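Local coordinates for protein transferrin (Manduca sexta, PDB 6WB6) that transports iron, binding a single ferric ion per molecule together with a carbonate or bicarbonate anion, at residues R112-G117 / L208-H213; V122-P127 / E149-A154; T157-S162 / V218-V223; G166-D171 / S183-M188; M188-E193 / Y197-S202. One frame throughout, in Å; residues are numbered along the deposited sequence.

Contact 1: R112-G117 / L208-H213. With CO3 (carbonate ion), chain G.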
# COMPACT_ATOMS: atom_id res chain seq x y z
N ARG A 112 -27.28 4.21 -16.81
CA ARG A 112 -26.06 4.99 -16.73
C ARG A 112 -25.87 5.48 -15.29
O ARG A 112 -26.68 6.27 -14.79
CB ARG A 112 -26.13 6.16 -17.70
CG ARG A 112 -26.44 5.78 -19.15
CD ARG A 112 -26.36 7.03 -20.01
NE ARG A 112 -27.48 7.92 -19.72
CZ ARG A 112 -28.71 7.73 -20.19
NH1 ARG A 112 -28.94 6.71 -21.01
NH2 ARG A 112 -29.68 8.57 -19.87
N SER A 113 -24.79 5.02 -14.65
CA SER A 113 -24.58 5.13 -13.21
C SER A 113 -23.49 6.13 -12.87
O SER A 113 -22.47 6.20 -13.55
CB SER A 113 -24.20 3.77 -12.62
OG SER A 113 -22.96 3.31 -13.11
N CYS A 114 -23.71 6.89 -11.80
CA CYS A 114 -22.81 7.95 -11.37
C CYS A 114 -22.28 7.63 -9.99
O CYS A 114 -23.03 7.59 -9.01
CB CYS A 114 -23.52 9.31 -11.35
SG CYS A 114 -24.30 9.79 -12.89
N HIS A 115 -20.97 7.44 -9.91
CA HIS A 115 -20.32 6.94 -8.72
C HIS A 115 -19.36 7.99 -8.20
O HIS A 115 -18.84 8.81 -8.96
CB HIS A 115 -19.52 5.64 -9.02
CG HIS A 115 -20.39 4.50 -9.48
ND1 HIS A 115 -20.82 3.50 -8.64
CD2 HIS A 115 -20.92 4.22 -10.69
CE1 HIS A 115 -21.60 2.67 -9.30
NE2 HIS A 115 -21.66 3.07 -10.56
N THR A 116 -19.12 7.96 -6.90
CA THR A 116 -18.13 8.86 -6.32
C THR A 116 -16.76 8.55 -6.87
O THR A 116 -16.05 9.43 -7.36
CB THR A 116 -18.14 8.74 -4.81
OG1 THR A 116 -17.80 7.40 -4.44
CG2 THR A 116 -19.49 9.08 -4.30
N GLY A 117 -16.36 7.29 -6.79
CA GLY A 117 -15.08 6.86 -7.28
C GLY A 117 -14.77 5.48 -6.76
O GLY A 117 -15.45 4.97 -5.87
N LEU A 208 -23.85 13.68 -8.29
CA LEU A 208 -25.15 14.28 -8.53
C LEU A 208 -25.11 15.17 -9.77
O LEU A 208 -26.10 15.25 -10.50
CB LEU A 208 -25.62 15.06 -7.29
CG LEU A 208 -25.80 14.14 -6.05
CD1 LEU A 208 -25.61 14.83 -4.74
CD2 LEU A 208 -27.17 13.50 -6.11
N ARG A 209 -23.99 15.82 -10.04
CA ARG A 209 -23.86 16.56 -11.31
C ARG A 209 -23.87 15.61 -12.50
O ARG A 209 -24.44 15.93 -13.55
CB ARG A 209 -22.57 17.38 -11.31
CG ARG A 209 -22.59 18.49 -10.29
CD ARG A 209 -21.42 19.42 -10.46
NE ARG A 209 -20.19 18.76 -10.09
CZ ARG A 209 -19.55 18.93 -8.94
NH1 ARG A 209 -20.00 19.77 -8.01
NH2 ARG A 209 -18.43 18.25 -8.71
N CYS A 210 -23.20 14.47 -12.36
CA CYS A 210 -23.32 13.45 -13.39
C CYS A 210 -24.78 13.11 -13.63
O CYS A 210 -25.23 13.02 -14.77
CB CYS A 210 -22.51 12.21 -12.97
SG CYS A 210 -22.80 10.72 -13.94
N LEU A 211 -25.55 12.98 -12.56
CA LEU A 211 -26.96 12.62 -12.67
C LEU A 211 -27.80 13.78 -13.21
O LEU A 211 -28.66 13.59 -14.08
CB LEU A 211 -27.46 12.16 -11.30
CG LEU A 211 -28.97 11.86 -11.12
CD1 LEU A 211 -29.33 10.56 -11.78
CD2 LEU A 211 -29.39 11.81 -9.66
N ALA A 212 -27.57 14.99 -12.72
CA ALA A 212 -28.46 16.11 -13.04
C ALA A 212 -28.07 16.82 -14.33
O ALA A 212 -28.93 17.42 -14.99
CB ALA A 212 -28.45 17.13 -11.89
N HIS A 213 -26.79 16.77 -14.69
CA HIS A 213 -26.23 17.55 -15.78
C HIS A 213 -25.58 16.72 -16.88
O HIS A 213 -25.37 17.25 -17.98
CB HIS A 213 -25.17 18.52 -15.23
CG HIS A 213 -25.68 19.38 -14.12
ND1 HIS A 213 -24.85 19.93 -13.17
CD2 HIS A 213 -26.93 19.77 -13.79
CE1 HIS A 213 -25.56 20.64 -12.31
NE2 HIS A 213 -26.83 20.55 -12.66
C CO3 G . -17.74 7.53 -0.60
O1 CO3 G . -16.74 8.34 -0.72
O2 CO3 G . -18.17 6.96 -1.67
O3 CO3 G . -18.32 7.25 0.53
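Beside the disulfide that joins Cys114 to Cys210 stands one flat side chain, the imidazole of His115. Ser113 OG lies in its plane at the edge, 2.9 Å from NE2, while the ring itself meets that of Phe220, the planes turned by about 35°. With ND1 hydrogen-bonded to the carbonyl O of Gly123, both imidazole nitrogens have partners, a good use of histidine in a buried place. The covalent link runs from Cys114 SG to Cys210 SG (2.1 Å). Its S-S torsion of -68° folds the bridge so tightly that Cys114 CB and Cys210 CB come within 3.5 Å of each other. On the helix, Cys210 SG stands anti to the backbone N (chi1 168°), which carries it out to the strand; Cys114 SG then also rests 3.4 Å from the backbone N of Leu211. Cysteine suits both places, allowing a covalent link where Cys114 CA and Cys210 CA are 5.9 Å apart. Two residues beyond Cys114 the chain reaches the anion: Thr116 OG1 donates a hydrogen bond to carbonate O2 at 2.8 Å, threonine supplying a short hydroxyl donor in the loop. Helix 203-213 is thus fastened to strand 112-114, which has parallel neighbours in strands 161-163 and 218-222. Leu208 and Leu211 of the helix pack on Val95 of strand 90-97, and Leu208 also on Phe229 of helix 223-229.

Contact 2: V122-P127 / E149-A154. With CO3 (carbonate ion), chain G.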
# COMPACT_ATOMS: atom_id res chain seq x y z
N VAL A 122 -19.96 4.90 -0.25
CA VAL A 122 -21.34 4.99 -0.74
C VAL A 122 -21.37 4.79 -2.24
O VAL A 122 -22.37 4.30 -2.79
CB VAL A 122 -22.01 6.33 -0.36
CG1 VAL A 122 -21.87 6.59 1.13
CG2 VAL A 122 -21.43 7.52 -1.18
N GLY A 123 -20.30 5.15 -2.92
CA GLY A 123 -20.31 5.11 -4.36
C GLY A 123 -19.76 3.85 -4.98
O GLY A 123 -19.78 3.72 -6.20
N TYR A 124 -19.29 2.90 -4.18
CA TYR A 124 -18.70 1.70 -4.76
C TYR A 124 -18.83 0.44 -3.90
O TYR A 124 -19.48 -0.53 -4.31
CB TYR A 124 -17.24 1.98 -5.06
CG TYR A 124 -16.55 0.96 -5.87
CD1 TYR A 124 -16.54 1.03 -7.26
CD2 TYR A 124 -15.88 -0.09 -5.27
CE1 TYR A 124 -15.88 0.08 -8.03
CE2 TYR A 124 -15.22 -1.06 -6.03
CZ TYR A 124 -15.21 -0.97 -7.39
OH TYR A 124 -14.53 -1.94 -8.13
N LYS A 125 -18.20 0.44 -2.72
CA LYS A 125 -18.20 -0.73 -1.86
C LYS A 125 -19.59 -1.09 -1.40
O LYS A 125 -19.96 -2.26 -1.39
CB LYS A 125 -17.29 -0.51 -0.65
CG LYS A 125 -15.86 -0.14 -1.02
CD LYS A 125 -14.92 -0.19 0.14
CE LYS A 125 -15.11 0.99 1.09
NZ LYS A 125 -14.22 0.85 2.31
N ILE A 126 -20.38 -0.10 -1.00
CA ILE A 126 -21.74 -0.38 -0.54
C ILE A 126 -22.55 -0.86 -1.75
O ILE A 126 -23.12 -1.96 -1.71
CB ILE A 126 -22.33 0.86 0.15
CG1 ILE A 126 -21.63 1.06 1.52
CG2 ILE A 126 -23.84 0.78 0.30
CD1 ILE A 126 -22.19 2.17 2.32
N PRO A 127 -22.61 -0.11 -2.85
CA PRO A 127 -23.38 -0.63 -3.99
C PRO A 127 -22.97 -2.04 -4.38
O PRO A 127 -23.83 -2.88 -4.67
CB PRO A 127 -23.07 0.39 -5.08
CG PRO A 127 -22.92 1.65 -4.38
CD PRO A 127 -22.21 1.30 -3.07
N GLU A 149 -10.66 -7.09 -10.88
CA GLU A 149 -11.18 -7.10 -12.25
C GLU A 149 -12.58 -7.69 -12.30
O GLU A 149 -13.41 -7.23 -13.09
CB GLU A 149 -10.27 -7.86 -13.19
CG GLU A 149 -10.65 -7.54 -14.64
CD GLU A 149 -9.72 -8.10 -15.69
OE1 GLU A 149 -8.71 -8.71 -15.34
OE2 GLU A 149 -10.01 -7.90 -16.90
N ASN A 150 -12.88 -8.68 -11.46
CA ASN A 150 -14.22 -9.24 -11.47
C ASN A 150 -15.28 -8.17 -11.17
O ASN A 150 -16.33 -8.14 -11.81
CB ASN A 150 -14.31 -10.40 -10.48
CG ASN A 150 -14.02 -11.75 -11.15
OD1 ASN A 150 -14.90 -12.38 -11.75
ND2 ASN A 150 -12.78 -12.19 -11.04
N GLU A 151 -15.00 -7.28 -10.22
CA GLU A 151 -15.92 -6.21 -9.84
C GLU A 151 -16.14 -5.24 -10.98
O GLU A 151 -17.26 -4.81 -11.23
CB GLU A 151 -15.36 -5.41 -8.66
CG GLU A 151 -15.20 -6.16 -7.44
CD GLU A 151 -14.40 -5.40 -6.39
OE1 GLU A 151 -13.97 -4.23 -6.62
OE2 GLU A 151 -14.22 -5.99 -5.31
N LEU A 152 -15.04 -4.81 -11.59
CA LEU A 152 -15.10 -3.85 -12.68
C LEU A 152 -15.81 -4.46 -13.89
O LEU A 152 -16.55 -3.76 -14.59
CB LEU A 152 -13.69 -3.42 -13.06
CG LEU A 152 -12.90 -2.70 -11.96
CD1 LEU A 152 -11.38 -2.73 -12.24
CD2 LEU A 152 -13.41 -1.26 -11.84
N LYS A 153 -15.57 -5.74 -14.16
CA LYS A 153 -16.30 -6.41 -15.23
C LYS A 153 -17.78 -6.44 -14.88
O LYS A 153 -18.63 -6.06 -15.69
CB LYS A 153 -15.76 -7.81 -15.44
CG LYS A 153 -16.43 -8.58 -16.57
CD LYS A 153 -15.65 -9.87 -16.86
N ALA A 154 -18.08 -6.80 -13.63
CA ALA A 154 -19.46 -6.85 -13.18
C ALA A 154 -20.13 -5.49 -13.35
O ALA A 154 -21.23 -5.40 -13.90
CB ALA A 154 -19.51 -7.31 -11.72
C CO3 G . -17.74 7.53 -0.60
O1 CO3 G . -16.74 8.34 -0.72
O2 CO3 G . -18.17 6.96 -1.67
O3 CO3 G . -18.32 7.25 0.53
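Tyr124 and Glu151 meet through the far ends of their side chains, and the tight part of the contact is confined there. Tyr124 OH gives its proton to Glu151 OE1 at 2.8 Å, meeting the anti side of the carboxylate 17° out of its plane. The two side chains cross at about a right angle, ring and carboxylate planes 61° apart. The hydroxyl also rests 3.6 Å from Glu151 CB and 3.9 Å from Leu152 CD2. Tyrosine suits the place: with CG anti to the backbone N (chi1 -169°), the long ring spans two helices whose backbones stay well apart, Tyr124 CA and Glu151 CA being 9.8 Å from each other. Beyond this bridge the segments hardly meet, and Glu149 and Lys153, on the looser side, are partly exposed. Glu151 is heavily engaged elsewhere: OE1 also pairs with Lys148, while OE2 takes a salt bridge from Arg344 and a hydrogen bond with His346; the lysine and arginine would probably stabilise the buried negative charge. Just before Tyr124, Val122 N points almost straight at carbonate O3, and Gly123 N reaches carbonate O2. Helix 121-131 packs Val122 and Ile126 on strand 90-97, whereas helix 147-158 lays Leu152 against Trp178 of helix 172-181.

Contact 3: T157-S162 / V218-V223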
# COMPACT_ATOMS: atom_id res chain seq x y z
N THR A 157 -20.66 -4.54 -17.08
CA THR A 157 -21.67 -5.40 -17.68
C THR A 157 -23.08 -5.14 -17.15
O THR A 157 -24.06 -5.45 -17.84
CB THR A 157 -21.28 -6.86 -17.41
OG1 THR A 157 -20.20 -7.21 -18.28
CG2 THR A 157 -22.44 -7.82 -17.62
N PHE A 158 -23.22 -4.59 -15.94
CA PHE A 158 -24.54 -4.36 -15.37
C PHE A 158 -25.07 -2.98 -15.75
O PHE A 158 -26.21 -2.83 -16.17
CB PHE A 158 -24.46 -4.52 -13.85
CG PHE A 158 -25.80 -4.45 -13.12
CD1 PHE A 158 -26.70 -5.51 -13.16
CD2 PHE A 158 -26.11 -3.37 -12.33
CE1 PHE A 158 -27.88 -5.46 -12.45
CE2 PHE A 158 -27.30 -3.33 -11.61
CZ PHE A 158 -28.18 -4.37 -11.68
N PHE A 159 -24.24 -1.97 -15.58
CA PHE A 159 -24.59 -0.63 -15.98
C PHE A 159 -24.20 -0.44 -17.44
O PHE A 159 -23.27 -1.06 -17.95
CB PHE A 159 -23.90 0.39 -15.07
CG PHE A 159 -24.32 0.28 -13.60
CD1 PHE A 159 -25.65 0.42 -13.24
CD2 PHE A 159 -23.39 0.03 -12.61
CE1 PHE A 159 -26.05 0.31 -11.90
CE2 PHE A 159 -23.78 -0.07 -11.28
CZ PHE A 159 -25.12 0.08 -10.92
N ALA A 160 -25.00 0.37 -18.14
CA ALA A 160 -24.71 0.70 -19.53
C ALA A 160 -23.45 1.53 -19.61
O ALA A 160 -22.56 1.26 -20.43
CB ALA A 160 -25.88 1.49 -20.13
N LYS A 161 -23.37 2.56 -18.80
CA LYS A 161 -22.21 3.41 -18.69
C LYS A 161 -22.10 3.82 -17.24
O LYS A 161 -23.08 3.76 -16.49
CB LYS A 161 -22.32 4.66 -19.58
CG LYS A 161 -22.52 4.41 -21.04
CD LYS A 161 -22.45 5.73 -21.82
CE LYS A 161 -22.25 5.48 -23.31
NZ LYS A 161 -22.54 6.70 -24.09
N SER A 162 -20.91 4.23 -16.83
CA SER A 162 -20.74 4.72 -15.47
C SER A 162 -19.69 5.81 -15.47
O SER A 162 -19.07 6.13 -16.49
CB SER A 162 -20.37 3.60 -14.52
OG SER A 162 -21.16 2.44 -14.75
N VAL A 218 -28.68 7.06 -12.42
CA VAL A 218 -28.64 6.75 -11.01
C VAL A 218 -27.33 7.28 -10.46
O VAL A 218 -26.31 7.25 -11.14
CB VAL A 218 -28.79 5.22 -10.78
CG1 VAL A 218 -27.66 4.47 -11.47
CG2 VAL A 218 -28.81 4.91 -9.31
N ALA A 219 -27.36 7.80 -9.24
CA ALA A 219 -26.18 8.33 -8.57
C ALA A 219 -26.08 7.63 -7.23
O ALA A 219 -27.09 7.46 -6.54
CB ALA A 219 -26.27 9.85 -8.35
N PHE A 220 -24.90 7.14 -6.91
CA PHE A 220 -24.61 6.57 -5.60
C PHE A 220 -23.79 7.59 -4.81
O PHE A 220 -22.65 7.89 -5.16
CB PHE A 220 -23.87 5.24 -5.75
CG PHE A 220 -24.64 4.22 -6.55
CD1 PHE A 220 -25.69 3.53 -5.98
CD2 PHE A 220 -24.33 3.96 -7.87
CE1 PHE A 220 -26.40 2.58 -6.71
CE2 PHE A 220 -25.05 3.02 -8.61
CZ PHE A 220 -26.08 2.34 -8.02
N THR A 221 -24.37 8.14 -3.75
CA THR A 221 -23.68 9.15 -2.99
C THR A 221 -24.18 9.09 -1.54
O THR A 221 -24.67 8.05 -1.07
CB THR A 221 -23.86 10.49 -3.71
OG1 THR A 221 -23.16 11.50 -3.03
CG2 THR A 221 -25.37 10.85 -3.84
N LYS A 222 -24.02 10.19 -0.81
CA LYS A 222 -24.45 10.24 0.58
C LYS A 222 -25.38 11.42 0.79
O LYS A 222 -25.43 12.35 -0.01
CB LYS A 222 -23.28 10.30 1.57
CG LYS A 222 -22.43 11.55 1.53
CD LYS A 222 -21.39 11.55 2.63
CE LYS A 222 -20.32 12.59 2.37
NZ LYS A 222 -19.07 12.37 3.17
N VAL A 223 -26.10 11.37 1.90
CA VAL A 223 -27.24 12.25 2.12
C VAL A 223 -26.80 13.69 2.16
O VAL A 223 -27.42 14.57 1.56
CB VAL A 223 -27.95 11.86 3.43
CG1 VAL A 223 -28.96 12.95 3.83
CG2 VAL A 223 -28.58 10.53 3.25
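Phe159 and Phe220 pack together across the mixed sheet of this alpha/beta domain, where strand 112-114 lies between the parallel strands 161-163 and 218-222. The aromatic part of the contact comes first: the two side chains approach from opposite directions, and Phe159 CZ arrives at the edge of the Phe220 ring, near its plane, 3.7 Å from Phe220 CE2. The rings are oblique, planes at 54° and centroids 5.9 Å apart, so large flat side chains bridge the gap over the intervening strand. Phe158 adds to the cluster, its CD2 lying 3.7 Å above one face of the Phe159 ring. The aliphatic part belongs to Val218, whose CG1 stands 4.5 Å from Phe159 CE1; a branched residue fits a strand facing rings. Phe159 is the first residue to leave helix 147-158, and with CG anti to its carbonyl carbon (chi1 -62°) it sends its ring toward the strand while the chain turns into strand 161-163. Polar links lie outside the rings: Ser162 OG bonds to Ser113 OG, and Thr221 OG1 to the carbonyl O of Tyr204, an iron ligand whose ring makes a cation-pi contact with Lys222. Val218 reaches Phe220 too, its CG2 methyl sitting 4.0 Å above one face of that ring, offset toward the rim.

Contact 4: G166-D171 / S183-M188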
# COMPACT_ATOMS: atom_id res chain seq x y z
N GLY A 166 -10.49 7.01 -10.50
CA GLY A 166 -9.54 6.72 -9.45
C GLY A 166 -8.61 5.59 -9.84
O GLY A 166 -8.59 5.12 -10.99
N LYS A 167 -7.85 5.13 -8.86
CA LYS A 167 -6.85 4.08 -9.08
C LYS A 167 -7.52 2.73 -8.88
O LYS A 167 -7.70 2.26 -7.76
CB LYS A 167 -5.67 4.27 -8.13
CG LYS A 167 -4.92 5.59 -8.30
CD LYS A 167 -4.85 6.06 -9.74
CE LYS A 167 -3.61 6.91 -10.03
NZ LYS A 167 -3.74 8.32 -9.60
N TRP A 168 -7.94 2.12 -9.98
CA TRP A 168 -8.56 0.80 -9.94
C TRP A 168 -7.56 -0.29 -9.55
O TRP A 168 -7.92 -1.27 -8.89
CB TRP A 168 -9.14 0.47 -11.31
CG TRP A 168 -10.17 1.37 -11.83
CD1 TRP A 168 -10.65 2.52 -11.26
CD2 TRP A 168 -10.85 1.21 -13.07
NE1 TRP A 168 -11.60 3.08 -12.07
CE2 TRP A 168 -11.74 2.30 -13.20
CE3 TRP A 168 -10.80 0.25 -14.09
CZ2 TRP A 168 -12.57 2.45 -14.31
CZ3 TRP A 168 -11.59 0.39 -15.18
CH2 TRP A 168 -12.49 1.48 -15.29
N SER A 169 -6.33 -0.15 -10.00
CA SER A 169 -5.23 -0.98 -9.57
C SER A 169 -4.11 -0.12 -9.01
O SER A 169 -3.81 0.93 -9.58
CB SER A 169 -4.65 -1.82 -10.73
OG SER A 169 -3.39 -2.33 -10.36
N PRO A 170 -3.44 -0.56 -7.94
CA PRO A 170 -2.21 0.11 -7.52
C PRO A 170 -1.09 -0.03 -8.51
O PRO A 170 -0.08 0.68 -8.37
CB PRO A 170 -1.87 -0.59 -6.20
CG PRO A 170 -2.39 -1.98 -6.38
CD PRO A 170 -3.66 -1.84 -7.22
N ASP A 171 -1.20 -0.90 -9.50
CA ASP A 171 -0.15 -1.03 -10.48
C ASP A 171 -0.49 -0.14 -11.67
O ASP A 171 -1.51 -0.37 -12.33
CB ASP A 171 0.04 -2.47 -10.95
CG ASP A 171 1.09 -2.59 -12.04
OD1 ASP A 171 2.27 -2.21 -11.78
OD2 ASP A 171 0.74 -3.05 -13.14
N SER A 183 -13.68 0.78 -20.43
CA SER A 183 -13.84 2.22 -20.62
C SER A 183 -15.26 2.69 -20.32
O SER A 183 -15.45 3.85 -19.93
CB SER A 183 -13.47 2.58 -22.06
OG SER A 183 -14.29 1.84 -22.93
N HIS A 184 -16.25 1.82 -20.50
CA HIS A 184 -17.63 2.19 -20.19
C HIS A 184 -17.77 2.72 -18.76
O HIS A 184 -18.67 3.53 -18.48
CB HIS A 184 -18.55 0.99 -20.37
CG HIS A 184 -19.02 0.80 -21.78
ND1 HIS A 184 -19.75 -0.30 -22.18
CD2 HIS A 184 -18.86 1.56 -22.88
CE1 HIS A 184 -20.02 -0.20 -23.47
NE2 HIS A 184 -19.49 0.92 -23.92
N LEU A 185 -16.89 2.30 -17.86
CA LEU A 185 -16.94 2.76 -16.48
C LEU A 185 -16.50 4.20 -16.32
O LEU A 185 -16.61 4.75 -15.21
CB LEU A 185 -16.07 1.84 -15.63
CG LEU A 185 -16.60 0.41 -15.56
CD1 LEU A 185 -15.64 -0.45 -14.81
CD2 LEU A 185 -17.95 0.32 -14.89
N CYS A 186 -15.99 4.81 -17.39
CA CYS A 186 -15.48 6.18 -17.39
C CYS A 186 -16.24 7.10 -18.35
O CYS A 186 -15.90 8.29 -18.42
CB CYS A 186 -13.99 6.17 -17.77
SG CYS A 186 -12.96 5.02 -16.78
N SER A 187 -17.26 6.59 -19.06
CA SER A 187 -17.91 7.33 -20.15
C SER A 187 -18.82 8.43 -19.65
O SER A 187 -19.12 9.36 -20.40
CB SER A 187 -18.75 6.38 -21.01
OG SER A 187 -18.03 5.23 -21.31
N MET A 188 -19.30 8.33 -18.41
CA MET A 188 -20.10 9.36 -17.79
C MET A 188 -19.25 10.44 -17.11
O MET A 188 -19.81 11.45 -16.65
CB MET A 188 -21.04 8.74 -16.77
CG MET A 188 -22.05 7.75 -17.34
SD MET A 188 -23.02 8.42 -18.73
CE MET A 188 -24.03 9.61 -17.88
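Trp168 holds CG anti to its own carbonyl carbon (chi1 -60°), and a chi2 of 3° swings the benzo end of the indole out toward Leu185 and Cys186. Leu185 presents CB and CD1: Trp168 CH2 lies 3.6 Å from Leu185 CB and 3.7 Å from Leu185 CD1. Next to it, Cys186 SG approaches Trp168 CZ2 at 3.6 Å, a sulfur-aromatic contact in which the sulfur stands oblique to the ring, 61° off its normal. That sulfur is already tied in a disulfide to Cys195, so it offers the indole a fixed, polarisable surface. The polar corner of the tryptophan is satisfied as well, NE1 donating to the carbonyl O of Ile164. An alanine at Trp168 would remove the indole and is likely to leave a gap beside Leu185 and the disulfide, with the Ile164 carbonyl losing the indole N-H. Just beyond, Ser169 OG accepts from Asp171 N at 2.8 Å, an ST turn leading into the N-cap of helix 172-181. That helix joins the two loops and sets Trp178 against the indole, while Lys179 makes a cation-pi contact. Leu152 of helix 147-158 packs against both Trp168 and Leu185, and Pro170 rests on helix 597-611 farther along the chain.

Contact 5: M188-E193 / Y197-S202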
# COMPACT_ATOMS: atom_id res chain seq x y z
N MET A 188 -19.30 8.33 -18.41
CA MET A 188 -20.10 9.36 -17.79
C MET A 188 -19.25 10.44 -17.11
O MET A 188 -19.81 11.45 -16.65
CB MET A 188 -21.04 8.74 -16.77
CG MET A 188 -22.05 7.75 -17.34
SD MET A 188 -23.02 8.42 -18.73
CE MET A 188 -24.03 9.61 -17.88
N CYS A 189 -17.94 10.27 -17.06
CA CYS A 189 -17.10 11.23 -16.35
C CYS A 189 -16.85 12.49 -17.17
O CYS A 189 -17.02 12.52 -18.40
CB CYS A 189 -15.74 10.62 -16.02
SG CYS A 189 -15.90 9.14 -15.04
N GLU A 190 -16.39 13.53 -16.47
CA GLU A 190 -16.09 14.78 -17.15
C GLU A 190 -14.98 14.57 -18.16
O GLU A 190 -15.03 15.11 -19.26
CB GLU A 190 -15.69 15.86 -16.15
CG GLU A 190 -15.32 17.16 -16.83
CD GLU A 190 -14.68 18.17 -15.90
OE1 GLU A 190 -14.07 17.78 -14.87
OE2 GLU A 190 -14.80 19.36 -16.23
N HIS A 191 -13.97 13.77 -17.80
CA HIS A 191 -12.87 13.48 -18.72
C HIS A 191 -12.67 11.98 -18.77
O HIS A 191 -11.94 11.40 -17.95
CB HIS A 191 -11.62 14.26 -18.33
CG HIS A 191 -11.70 15.70 -18.76
ND1 HIS A 191 -12.40 16.65 -18.04
CD2 HIS A 191 -11.26 16.33 -19.87
CE1 HIS A 191 -12.36 17.80 -18.67
NE2 HIS A 191 -11.67 17.64 -19.79
N PRO A 192 -13.32 11.31 -19.74
CA PRO A 192 -13.32 9.83 -19.73
C PRO A 192 -11.98 9.19 -19.99
O PRO A 192 -11.69 8.13 -19.43
CB PRO A 192 -14.32 9.49 -20.83
CG PRO A 192 -15.26 10.71 -20.86
CD PRO A 192 -14.32 11.84 -20.68
N GLU A 193 -11.15 9.77 -20.86
CA GLU A 193 -9.85 9.17 -21.14
C GLU A 193 -9.00 9.09 -19.89
O GLU A 193 -8.25 8.12 -19.71
CB GLU A 193 -9.13 9.97 -22.23
N TYR A 197 -9.38 11.62 -10.54
CA TYR A 197 -9.56 12.91 -9.91
C TYR A 197 -8.54 13.89 -10.48
O TYR A 197 -7.48 13.48 -10.96
CB TYR A 197 -9.38 12.80 -8.39
CG TYR A 197 -10.25 11.77 -7.75
CD1 TYR A 197 -11.58 12.01 -7.56
CD2 TYR A 197 -9.74 10.55 -7.35
CE1 TYR A 197 -12.38 11.08 -6.98
CE2 TYR A 197 -10.53 9.62 -6.76
CZ TYR A 197 -11.86 9.89 -6.58
OH TYR A 197 -12.70 9.00 -6.00
N PRO A 198 -8.87 15.19 -10.51
CA PRO A 198 -10.19 15.82 -10.32
C PRO A 198 -11.08 15.57 -11.52
O PRO A 198 -10.61 15.57 -12.64
CB PRO A 198 -9.87 17.32 -10.21
CG PRO A 198 -8.37 17.43 -10.14
CD PRO A 198 -7.83 16.19 -10.80
N ASP A 199 -12.37 15.37 -11.27
CA ASP A 199 -13.33 15.17 -12.35
C ASP A 199 -14.65 15.71 -11.86
O ASP A 199 -15.21 15.21 -10.88
CB ASP A 199 -13.46 13.69 -12.73
CG ASP A 199 -14.35 13.49 -13.94
OD1 ASP A 199 -15.59 13.63 -13.79
OD2 ASP A 199 -13.81 13.18 -15.02
N ASN A 200 -15.15 16.73 -12.55
CA ASN A 200 -16.37 17.38 -12.10
C ASN A 200 -17.55 16.44 -11.92
O ASN A 200 -18.54 16.84 -11.30
CB ASN A 200 -16.76 18.46 -13.08
CG ASN A 200 -17.89 19.27 -12.57
OD1 ASN A 200 -17.90 19.62 -11.40
ND2 ASN A 200 -18.87 19.53 -13.41
N TYR A 201 -17.49 15.21 -12.44
CA TYR A 201 -18.59 14.27 -12.33
C TYR A 201 -18.28 13.10 -11.39
O TYR A 201 -18.95 12.06 -11.45
CB TYR A 201 -18.97 13.78 -13.73
CG TYR A 201 -19.60 14.87 -14.58
CD1 TYR A 201 -20.42 15.84 -14.00
CD2 TYR A 201 -19.35 14.97 -15.94
CE1 TYR A 201 -20.98 16.84 -14.75
CE2 TYR A 201 -19.92 15.96 -16.69
CZ TYR A 201 -20.73 16.89 -16.09
OH TYR A 201 -21.28 17.88 -16.83
N SER A 202 -17.30 13.25 -10.51
CA SER A 202 -16.92 12.22 -9.56
C SER A 202 -17.06 12.79 -8.16
O SER A 202 -17.34 13.98 -7.98
CB SER A 202 -15.49 11.72 -9.82
OG SER A 202 -14.55 12.74 -9.56
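Asp199 lays its carboxylate against the backbone of Glu190 and His191, each oxygen taking one amide: Glu190 N donates to the syn lone pair of Asp199 OD1 at 2.8 Å, and His191 N to Asp199 OD2 at 2.8 Å, 25° out of the carboxylate plane. A return bond completes the exchange, Asn200 N pointing almost straight (172°) at Glu190 OE1, which it meets from above the carboxylate plane. Glutamate can do this because CG is anti to the backbone N (chi1 178°) and the chain beyond is extended. Tyr201 adds its ring, with Cys189 C at its edge and CD2 3.3 Å from Glu190 N. Asp199 OD1 also accepts from Tyr201 N, an Asx turn within the type I beta turn from Asp199 to Ser202. Aspartate, short and with two acceptors, fits both tasks. A leucine in its place would probably leave the amides of Glu190, His191 and Tyr201 without this acceptor and the two arms of the loop less firmly joined. The turn is tightened further by Ser202, whose OG and N both donate to Asp199 O, the hydroxyl at 2.9 Å. Farther out, Cys189 is anchored by its disulfide to Cys163 of strand 161-163, and Asn200 O receives Arg209 NE from helix 203-213.

Contacts 1 and 2 meet at the anion: Thr116 of the first and the amides of Val122 and Gly123 of the second, with Arg120, grip one carbonate beside the iron held by Tyr90 and Tyr204. Contact 3 backs this site, its centre about 7 Å from that of contact 1; the side chain of Phe220 lies about 10 Å from the iron and packs on Pro127 of contact 2. Leu152 carries contact 2 over to contact 4. Contacts 4 and 5 share Met188, whose N bonds to Ser162 O of contact 3 (2.9 Å). Contact 5 is farther from contact 2, nearest atoms about 8 Å apart, yet its Tyr197 OH bonds to Arg120.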